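PDB 6GED: PrgB from Enterococcus faecalis, which probably mediates cell aggregation and adhesion as a cell-wall-anchored antigen I/II-family surface protein, here represented by its glucan-binding-protein-C-like domain with bound nucleic acid. Local coordinates for residues A211-D216 with D236-S241; G49-A54 with Q85-K90; N29-Q34 with F304-N309. All coordinates share one frame; numbering follows the deposited sequence.

Contact 1: A211-D216 with D236-S241. With NA (sodium ion), chain D.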
loop_
_atom_site.group_PDB
_atom_site.type_symbol
_atom_site.label_atom_id
_atom_site.label_comp_id
_atom_site.label_asym_id
_atom_site.label_seq_id
_atom_site.Cartn_x
_atom_site.Cartn_y
_atom_site.Cartn_z
ATOM N N ALA A 211 11.432 6.550 4.951
ATOM C CA ALA A 211 10.032 6.683 5.349
ATOM C C ALA A 211 9.139 6.069 4.292
ATOM O O ALA A 211 9.415 6.186 3.089
ATOM C CB ALA A 211 9.608 8.146 5.561
ATOM N N GLU A 212 8.051 5.447 4.742
ATOM C CA GLU A 212 6.986 5.104 3.821
ATOM C C GLU A 212 6.103 6.343 3.587
ATOM O O GLU A 212 5.905 7.162 4.489
ATOM C CB GLU A 212 6.174 3.937 4.394
ATOM C CG GLU A 212 7.130 2.759 4.734
ATOM C CD GLU A 212 6.444 1.431 4.934
ATOM O OE1 GLU A 212 5.207 1.400 4.943
ATOM O OE2 GLU A 212 7.149 0.405 5.111
ATOM N N PHE A 213 5.558 6.473 2.381
ATOM C CA PHE A 213 4.884 7.713 2.008
ATOM C C PHE A 213 3.708 7.412 1.100
ATOM O O PHE A 213 3.614 6.329 0.528
ATOM C CB PHE A 213 5.834 8.733 1.315
ATOM C CG PHE A 213 6.314 8.312 -0.080
ATOM C CD1 PHE A 213 7.581 7.751 -0.221
ATOM C CD2 PHE A 213 5.538 8.528 -1.237
ATOM C CE1 PHE A 213 8.076 7.374 -1.488
ATOM C CE2 PHE A 213 6.039 8.139 -2.532
ATOM C CZ PHE A 213 7.319 7.553 -2.620
ATOM N N VAL A 214 2.802 8.405 0.992
ATOM C CA VAL A 214 1.802 8.437 -0.069
ATOM C C VAL A 214 1.988 9.779 -0.785
ATOM O O VAL A 214 2.599 10.718 -0.256
ATOM C CB VAL A 214 0.337 8.231 0.434
ATOM C CG1 VAL A 214 0.115 6.797 0.982
ATOM C CG2 VAL A 214 -0.042 9.243 1.512
ATOM N N SER A 215 1.533 9.835 -2.026
ATOM C CA SER A 215 1.751 11.039 -2.815
ATOM C C SER A 215 0.874 10.963 -4.055
ATOM O O SER A 215 0.198 9.961 -4.293
ATOM C CB SER A 215 3.227 11.168 -3.205
ATOM O OG SER A 215 3.563 10.055 -3.996
ATOM N N ASP A 216 0.942 12.016 -4.886
ATOM C CA ASP A 216 0.458 11.936 -6.265
ATOM C C ASP A 216 -1.006 11.507 -6.325
ATOM O O ASP A 216 -1.374 10.526 -6.983
ATOM C CB ASP A 216 1.367 10.987 -7.037
ATOM C CG ASP A 216 2.800 11.513 -7.071
ATOM O OD1 ASP A 216 3.710 10.824 -6.582
ATOM O OD2 ASP A 216 2.987 12.651 -7.512
ATOM N N ASP A 236 9.007 18.092 -0.976
ATOM C CA ASP A 236 9.191 17.224 -2.152
ATOM C C ASP A 236 7.881 16.656 -2.692
ATOM O O ASP A 236 7.910 15.847 -3.617
ATOM C CB ASP A 236 10.166 16.052 -1.842
ATOM C CG ASP A 236 9.725 15.174 -0.641
ATOM O OD1 ASP A 236 10.606 14.653 0.077
ATOM O OD2 ASP A 236 8.514 14.986 -0.427
ATOM N N GLY A 237 6.732 17.051 -2.152
ATOM C CA GLY A 237 5.465 16.594 -2.652
ATOM C C GLY A 237 4.891 15.375 -1.982
ATOM O O GLY A 237 3.685 15.107 -2.136
ATOM N N LYS A 238 5.673 14.651 -1.202
ATOM C CA LYS A 238 5.176 13.413 -0.647
ATOM C C LYS A 238 4.661 13.655 0.772
ATOM O O LYS A 238 5.032 14.637 1.424
ATOM C CB LYS A 238 6.288 12.359 -0.656
ATOM C CG LYS A 238 6.916 12.226 -2.062
ATOM C CD LYS A 238 8.117 11.263 -2.034
ATOM C CE LYS A 238 9.400 11.991 -1.762
ATOM N NZ LYS A 238 10.358 11.737 -2.891
ATOM N N PHE A 239 3.799 12.761 1.229
ATOM C CA PHE A 239 3.218 12.807 2.580
ATOM C C PHE A 239 3.888 11.721 3.403
ATOM O O PHE A 239 3.678 10.536 3.141
ATOM C CB PHE A 239 1.708 12.556 2.568
ATOM C CG PHE A 239 0.930 13.576 1.759
ATOM C CD1 PHE A 239 0.963 13.538 0.378
ATOM C CD2 PHE A 239 0.217 14.577 2.386
ATOM C CE1 PHE A 239 0.281 14.477 -0.393
ATOM C CE2 PHE A 239 -0.480 15.525 1.606
ATOM C CZ PHE A 239 -0.440 15.460 0.237
ATOM N N TYR A 240 4.709 12.127 4.361
ATOM C CA TYR A 240 5.372 11.218 5.277
ATOM C C TYR A 240 5.782 11.984 6.530
ATOM O O TYR A 240 5.704 13.218 6.601
ATOM C CB TYR A 240 6.603 10.549 4.609
ATOM C CG TYR A 240 7.679 11.470 4.035
ATOM C CD1 TYR A 240 8.892 11.674 4.709
ATOM C CD2 TYR A 240 7.537 12.050 2.772
ATOM C CE1 TYR A 240 9.878 12.485 4.190
ATOM C CE2 TYR A 240 8.554 12.872 2.223
ATOM C CZ TYR A 240 9.719 13.077 2.939
ATOM O OH TYR A 240 10.718 13.867 2.397
ATOM N N SER A 241 6.267 11.233 7.509
ATOM C CA SER A 241 6.906 11.825 8.683
ATOM C C SER A 241 8.375 12.076 8.389
ATOM O O SER A 241 9.126 11.105 8.222
ATOM C CB SER A 241 6.809 10.892 9.880
ATOM O OG SER A 241 7.567 11.421 10.977
HETATM NA NA NA D . 4.353 0.797 7.311
HETATM O O HOH W 1 6.179 8.483 7.138
HETATM O O HOH W 2 2.110 14.477 -4.264
HETATM O O HOH W 3 4.949 -0.667 9.352
HETATM O O HOH W 4 3.358 -1.022 6.438
#
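Val214 and Phe239 form a single antiparallel bridge of the hydrogen-bonded type, with Phe239 N reaching Val214 O at 2.8 Å and Val214 N reaching Phe239 O at 3.2 Å. The two segments run 145° apart in direction, with Phe213 beside Tyr240 and Ser215 beside Lys238. Beyond the bridge the backbones are joined by water: one molecule accepts from Ser241 N and lies within bonding distance of Glu212 O, and another accepts from Asp216 N and donates to Gly237 O.

A clear side-chain contact is made by Lys238, whose methylene CD sits 3.6 Å above the plane of the Phe213 ring, over its centre. This is a CH-pi contact. The Phe213 chi1 of 68° sends the ring to the Lys238 side, and its turn about the CB-CG bond lays a face under CD. The lysine chain then bends and carries NZ on to a salt bridge with Asp168, so aliphatic and charged parts serve different partners. Its backbone N is held by Asp236 OD2 in an Asx turn, which helps set where Lys238 enters the contact. Ala211 CB rests 3.7 Å from Tyr240 CD1, while Val214 CG2 packs against Phe239 CB at 3.9 Å. The Phe239 ring turns its edge to Val214 O.

Glu212 points away from segment 236-241, and its extended side chain binds a sodium ion through OE1 at 2.6 Å. Asn201 OD1, Ser199 O and two waters are further ligands. Strand 211-215 also pairs with strand 280-287, so this two-bond bridge ties the two-stranded hairpin of 232-233 and 239-240 to the large antiparallel sheet beside a metal site, an arrangement consistent with the lectin-like beta-sandwich of the antigen I/II variable domain.

Contact 2: G49-A54 with Q85-K90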
loop_
_atom_site.group_PDB
_atom_site.type_symbol
_atom_site.label_atom_id
_atom_site.label_comp_id
_atom_site.label_asym_id
_atom_site.label_seq_id
_atom_site.Cartn_x
_atom_site.Cartn_y
_atom_site.Cartn_z
ATOM N N GLY A 49 0.955 -8.281 -16.196
ATOM C CA GLY A 49 2.266 -8.410 -15.590
ATOM C C GLY A 49 2.830 -9.807 -15.761
ATOM O O GLY A 49 2.105 -10.793 -15.874
ATOM N N LYS A 50 4.149 -9.872 -15.774
ATOM C CA LYS A 50 4.841 -11.148 -15.711
ATOM C C LYS A 50 4.734 -11.764 -14.314
ATOM O O LYS A 50 4.943 -11.085 -13.301
ATOM C CB LYS A 50 6.300 -10.911 -16.053
ATOM C CG LYS A 50 6.534 -10.731 -17.558
ATOM C CD LYS A 50 8.035 -10.443 -17.833
ATOM C CE LYS A 50 8.256 -9.476 -19.026
ATOM N NZ LYS A 50 9.659 -8.907 -19.073
ATOM N N PHE A 51 4.439 -13.062 -14.250
ATOM C CA PHE A 51 4.331 -13.731 -12.960
ATOM C C PHE A 51 5.701 -14.197 -12.474
ATOM O O PHE A 51 6.574 -14.566 -13.263
ATOM C CB PHE A 51 3.364 -14.915 -13.027
ATOM C CG PHE A 51 1.904 -14.491 -13.234
ATOM C CD1 PHE A 51 1.324 -14.566 -14.511
ATOM C CD2 PHE A 51 1.139 -14.013 -12.182
ATOM C CE1 PHE A 51 -0.018 -14.181 -14.736
ATOM C CE2 PHE A 51 -0.212 -13.598 -12.394
ATOM C CZ PHE A 51 -0.786 -13.689 -13.690
ATOM N N ILE A 52 5.893 -14.142 -11.168
ATOM C CA ILE A 52 7.100 -14.686 -10.546
ATOM C C ILE A 52 6.752 -16.049 -9.963
ATOM O O ILE A 52 5.830 -16.166 -9.152
ATOM C CB ILE A 52 7.647 -13.736 -9.468
ATOM C CG1 ILE A 52 8.086 -12.410 -10.082
ATOM C CG2 ILE A 52 8.812 -14.398 -8.713
ATOM C CD1 ILE A 52 8.467 -11.354 -9.001
ATOM N N LYS A 53 7.454 -17.089 -10.390
ATOM C CA LYS A 53 7.232 -18.410 -9.805
ATOM C C LYS A 53 7.468 -18.370 -8.297
ATOM O O LYS A 53 8.402 -17.715 -7.824
ATOM C CB LYS A 53 8.167 -19.438 -10.448
ATOM C CG LYS A 53 7.709 -19.953 -11.783
ATOM C CD LYS A 53 8.763 -20.871 -12.418
ATOM C CE LYS A 53 10.174 -20.430 -12.073
ATOM N NZ LYS A 53 10.476 -19.083 -12.648
ATOM N N ALA A 54 6.600 -19.061 -7.541
ATOM C CA ALA A 54 6.750 -19.096 -6.078
ATOM C C ALA A 54 8.106 -19.670 -5.668
ATOM O O ALA A 54 8.688 -19.240 -4.672
ATOM C CB ALA A 54 5.635 -19.924 -5.419
ATOM N N GLN A 85 -0.917 -19.841 -11.877
ATOM C CA GLN A 85 -1.033 -20.943 -10.928
ATOM C C GLN A 85 0.232 -21.109 -10.101
ATOM O O GLN A 85 0.155 -21.289 -8.877
ATOM C CB GLN A 85 -1.343 -22.244 -11.671
ATOM C CG GLN A 85 -2.156 -22.062 -12.954
ATOM C CD GLN A 85 -3.586 -21.634 -12.680
ATOM O OE1 GLN A 85 -3.989 -21.474 -11.524
ATOM N NE2 GLN A 85 -4.362 -21.440 -13.743
ATOM N N ASN A 86 1.403 -21.066 -10.732
ATOM C CA ASN A 86 2.606 -21.323 -9.951
ATOM C C ASN A 86 3.187 -20.065 -9.317
ATOM O O ASN A 86 4.209 -20.162 -8.623
ATOM C CB ASN A 86 3.675 -22.063 -10.787
ATOM C CG ASN A 86 4.226 -21.233 -11.959
ATOM O OD1 ASN A 86 4.159 -19.994 -11.997
ATOM N ND2 ASN A 86 4.805 -21.922 -12.892
ATOM N N SER A 87 2.552 -18.901 -9.497
ATOM C CA SER A 87 2.941 -17.714 -8.746
ATOM C C SER A 87 2.313 -17.665 -7.354
ATOM O O SER A 87 2.534 -16.692 -6.631
ATOM C CB SER A 87 2.554 -16.437 -9.489
ATOM O OG SER A 87 1.144 -16.246 -9.455
ATOM N N PHE A 88 1.518 -18.656 -6.983
ATOM C CA PHE A 88 0.806 -18.615 -5.704
ATOM C C PHE A 88 1.782 -18.801 -4.559
ATOM O O PHE A 88 2.498 -19.800 -4.521
ATOM C CB PHE A 88 -0.242 -19.720 -5.650
ATOM C CG PHE A 88 -1.025 -19.732 -4.382
ATOM C CD1 PHE A 88 -0.884 -20.756 -3.475
ATOM C CD2 PHE A 88 -1.888 -18.697 -4.094
ATOM C CE1 PHE A 88 -1.630 -20.760 -2.299
ATOM C CE2 PHE A 88 -2.633 -18.689 -2.928
ATOM C CZ PHE A 88 -2.503 -19.721 -2.032
ATOM N N VAL A 89 1.808 -17.854 -3.631
ATOM C CA VAL A 89 2.712 -17.891 -2.488
ATOM C C VAL A 89 1.873 -17.978 -1.206
ATOM O O VAL A 89 0.819 -17.345 -1.099
ATOM C CB VAL A 89 3.627 -16.648 -2.465
ATOM C CG1 VAL A 89 4.268 -16.437 -1.062
ATOM C CG2 VAL A 89 4.695 -16.740 -3.578
ATOM N N LYS A 90 2.332 -18.790 -0.260
ATOM C CA LYS A 90 1.719 -18.919 1.057
ATOM C C LYS A 90 2.662 -18.282 2.066
ATOM O O LYS A 90 3.822 -18.688 2.165
ATOM C CB LYS A 90 1.468 -20.388 1.395
ATOM C CG LYS A 90 0.138 -20.934 0.893
ATOM C CD LYS A 90 -1.022 -20.652 1.879
ATOM C CE LYS A 90 -1.034 -21.635 3.061
ATOM N NZ LYS A 90 -1.809 -21.140 4.252
#
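Phe51 leans on Ser87: its ring atom CD2 lies 3.5 Å from Ser87 OG, reached obliquely. The serine hydroxyl has its polar partner in Phe84 O, so toward Phe51 it acts as a packing surface.

At Ile52 the side chain turns away from segment 85-90, toward Met76, Ala80 and Phe57, and the backbone makes the contact instead. Ile52 O approaches Ser87 CA at 3.3 Å, a CA-H...O contact, with Ser87 CB also close by.

Lys53 occupies the N-cap position before helix 54-57. Lys53 CG lies against the amide of Asn86, 3.6 Å from OD1 and 3.7 Å from ND2. Asn86 brings that amide across with CG between its own backbone N and carbonyl carbon (chi1 65°), and OD1 is fixed by Asn83 N. The rest of the lysine chain bends away, leading NZ to Asp56 and Thr81.

Ala54 opens the helix and gives the contact its one direct hydrogen bond. The N-H of Ala54 points at Asn86 O over 2.8 Å in a nearly straight line (167°), with the donor in the carbonyl plane. A first-turn amide, which has no partner within the helix, is thus satisfied by a carbonyl from a distant loop. Ala54 CB touches both Phe88 O (3.3 Å) and Val89 CG2 (3.8 Å), which lie on neighbouring sides of it.

The weakly bonded strand 50-51 and strand 88-89 both pair antiparallel with strand 99-104, and Ile52 and Ser87 both bond to the backbone of Ala101. The arrangement is that of two short strands following one another along a longer one in an antiparallel sheet, with a helix N-terminus tucked against the junction.

Contact 3: N29-Q34 with F304-N309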
loop_
_atom_site.group_PDB
_atom_site.type_symbol
_atom_site.label_atom_id
_atom_site.label_comp_id
_atom_site.label_asym_id
_atom_site.label_seq_id
_atom_site.Cartn_x
_atom_site.Cartn_y
_atom_site.Cartn_z
ATOM N N ASN A 29 -18.865 6.967 3.910
ATOM C CA ASN A 29 -19.817 6.627 2.858
ATOM C C ASN A 29 -19.497 5.286 2.211
ATOM O O ASN A 29 -20.401 4.549 1.810
ATOM C CB ASN A 29 -19.804 7.754 1.834
ATOM C CG ASN A 29 -20.167 9.074 2.451
ATOM O OD1 ASN A 29 -21.183 9.181 3.162
ATOM N ND2 ASN A 29 -19.367 10.107 2.179
ATOM N N LEU A 30 -18.206 4.966 2.082
ATOM C CA LEU A 30 -17.730 3.713 1.540
ATOM C C LEU A 30 -17.312 2.822 2.700
ATOM O O LEU A 30 -16.737 3.319 3.657
ATOM C CB LEU A 30 -16.497 3.956 0.646
ATOM C CG LEU A 30 -15.789 2.682 0.210
ATOM C CD1 LEU A 30 -16.719 1.964 -0.758
ATOM C CD2 LEU A 30 -14.432 2.974 -0.452
ATOM N N VAL A 31 -17.513 1.525 2.570
ATOM C CA VAL A 31 -16.987 0.587 3.541
ATOM C C VAL A 31 -16.154 -0.442 2.772
ATOM O O VAL A 31 -16.634 -1.073 1.858
ATOM C CB VAL A 31 -18.055 -0.108 4.398
ATOM C CG1 VAL A 31 -19.016 -0.897 3.536
ATOM C CG2 VAL A 31 -17.393 -0.993 5.435
ATOM N N PHE A 32 -14.890 -0.559 3.131
ATOM C CA PHE A 32 -14.000 -1.521 2.514
ATOM C C PHE A 32 -13.052 -1.941 3.635
ATOM O O PHE A 32 -12.002 -1.364 3.824
ATOM C CB PHE A 32 -13.271 -0.912 1.315
ATOM C CG PHE A 32 -12.816 -1.923 0.305
ATOM C CD1 PHE A 32 -11.560 -2.475 0.380
ATOM C CD2 PHE A 32 -13.646 -2.328 -0.707
ATOM C CE1 PHE A 32 -11.146 -3.406 -0.543
ATOM C CE2 PHE A 32 -13.240 -3.258 -1.633
ATOM C CZ PHE A 32 -11.986 -3.797 -1.554
ATOM N N ASP A 33 -13.477 -2.943 4.380
ATOM C CA ASP A 33 -12.754 -3.421 5.531
ATOM C C ASP A 33 -13.034 -4.893 5.739
ATOM O O ASP A 33 -13.602 -5.531 4.882
ATOM C CB ASP A 33 -13.090 -2.591 6.765
ATOM C CG ASP A 33 -14.546 -2.697 7.170
ATOM O OD1 ASP A 33 -15.023 -1.819 7.890
ATOM O OD2 ASP A 33 -15.195 -3.658 6.786
ATOM N N GLN A 34 -12.588 -5.434 6.859
ATOM C CA GLN A 34 -12.748 -6.864 7.111
ATOM C C GLN A 34 -14.189 -7.323 6.937
ATOM O O GLN A 34 -14.431 -8.462 6.526
ATOM C CB GLN A 34 -12.251 -7.194 8.525
ATOM C CG GLN A 34 -10.747 -6.959 8.676
ATOM C CD GLN A 34 -10.426 -5.570 9.217
ATOM O OE1 GLN A 34 -10.925 -4.549 8.716
ATOM N NE2 GLN A 34 -9.602 -5.528 10.265
ATOM N N PHE A 304 -4.993 -1.467 1.913
ATOM C CA PHE A 304 -6.023 -0.504 1.573
ATOM C C PHE A 304 -7.267 -0.854 2.374
ATOM O O PHE A 304 -7.709 -2.004 2.352
ATOM C CB PHE A 304 -6.319 -0.504 0.070
ATOM C CG PHE A 304 -7.495 0.360 -0.295
ATOM C CD1 PHE A 304 -7.341 1.720 -0.422
ATOM C CD2 PHE A 304 -8.772 -0.192 -0.409
ATOM C CE1 PHE A 304 -8.444 2.532 -0.718
ATOM C CE2 PHE A 304 -9.890 0.611 -0.685
ATOM C CZ PHE A 304 -9.719 1.965 -0.845
ATOM N N SER A 305 -7.848 0.139 3.044
ATOM C CA SER A 305 -9.081 -0.079 3.779
ATOM C C SER A 305 -9.714 1.270 4.075
ATOM O O SER A 305 -9.090 2.319 3.917
ATOM C CB SER A 305 -8.818 -0.819 5.103
ATOM O OG SER A 305 -8.379 0.118 6.069
ATOM N N THR A 306 -10.957 1.215 4.567
ATOM C CA THR A 306 -11.598 2.365 5.174
ATOM C C THR A 306 -11.391 2.422 6.685
ATOM O O THR A 306 -12.074 3.191 7.365
ATOM C CB THR A 306 -13.103 2.363 4.839
ATOM O OG1 THR A 306 -13.703 1.101 5.205
ATOM C CG2 THR A 306 -13.263 2.620 3.322
ATOM N N ASN A 307 -10.463 1.635 7.234
ATOM C CA ASN A 307 -10.268 1.688 8.686
ATOM C C ASN A 307 -9.521 2.951 9.036
ATOM O O ASN A 307 -8.310 2.913 9.282
ATOM C CB ASN A 307 -9.499 0.477 9.192
ATOM C CG ASN A 307 -10.288 -0.788 9.048
ATOM O OD1 ASN A 307 -11.518 -0.764 9.167
ATOM N ND2 ASN A 307 -9.609 -1.900 8.751
ATOM N N LEU A 308 -10.220 4.077 8.959
ATOM C CA LEU A 308 -9.584 5.355 9.196
ATOM C C LEU A 308 -9.021 5.341 10.595
ATOM O O LEU A 308 -9.706 4.949 11.544
ATOM C CB LEU A 308 -10.581 6.502 9.083
ATOM C CG LEU A 308 -11.363 6.596 7.768
ATOM C CD1 LEU A 308 -12.094 7.931 7.688
ATOM C CD2 LEU A 308 -10.427 6.401 6.575
ATOM N N ASN A 309 -7.801 5.808 10.747
ATOM C CA ASN A 309 -7.338 5.947 12.120
ATOM C C ASN A 309 -7.769 7.271 12.744
ATOM O O ASN A 309 -7.187 7.705 13.742
ATOM C CB ASN A 309 -5.842 5.734 12.161
ATOM C CG ASN A 309 -5.498 4.260 12.051
ATOM O OD1 ASN A 309 -6.181 3.409 12.639
ATOM N ND2 ASN A 309 -4.453 3.943 11.292
HETATM O O HOH W 5 -13.946 0.368 7.811
#
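Thr306 meets Phe32 in a contact near the two chain ends, where an ST turn in the loop after strand 299-302 lies almost perpendicular to the irregular part of strand 30-38, just past its first residues 30-31. In that turn Ser305 OG accepts from Asn307 N, and an inverse gamma turn centred on Asn307 follows directly.

Two hydrogen bonds clasp the backbone of Phe32. The N-H of Phe32 points almost straight (175°) at Thr306 OG1, 2.9 Å away, while the carbonyl O of Phe32 accepts from Thr306 N, also over 2.9 Å, with the donor tilted out of the carbonyl plane. The first of these depends on the threonine rotation: OG1 stands between the backbone N and the carbonyl carbon (chi1 54°), which puts the methyl CG2 against the Leu30-Phe32 backbone. There Thr306 CG2 lies 4.0 Å from Leu30 CD2 and also close to Phe32 CB. Phe32 O additionally meets Ser305 CA at 3.2 Å in a CA-H...O contact.

Inward, the Phe32 ring presents CD1 to the edge of the Phe304 ring, 3.7 Å from Phe304 CE2. The planes are inclined at 58°, so the pair is oblique. Phe177 meets Phe32 and Ile175 meets Phe304, both from strand 169-179, placing the two rings in the hydrophobic interior of the beta fold.

Outward, the chemistry becomes polar. A water accepts from Thr306 OG1 and donates to Asn307 OD1; it also lies beside Asp33 OD1, but so close that this link is doubtful. The other carboxylate oxygen, Asp33 OD2, bonds to Ser35. Asp33 CB is also close to Asn307 OD1, and at the exposed end of the contact Asn307 ND2 donates to Gln34 OE1 over 3.0 Å, the oxygen lying close to the plane of the Asn307 amide.

Contact 1 is the most buried of the three, whereas contacts 2 and 3 are each partly buried. Contacts 1 and 3 reach the same large antiparallel sheet, through strands 211-215 and 30-38, and their centres lie about 21 Å apart. Contact 2 belongs to the six-stranded sheet, on the opposite side of the chain's centre from contact 1. The chemistry follows these places: contact 1 combines a strand bridge with aliphatic-aromatic packing beside sodium, contact 2 relies on backbone carbonyls around a helix start, and contact 3 grades from aromatic interior to a polar, water-linked rim. Contact 3 closes a loop of some 270 residues that includes both other contacts.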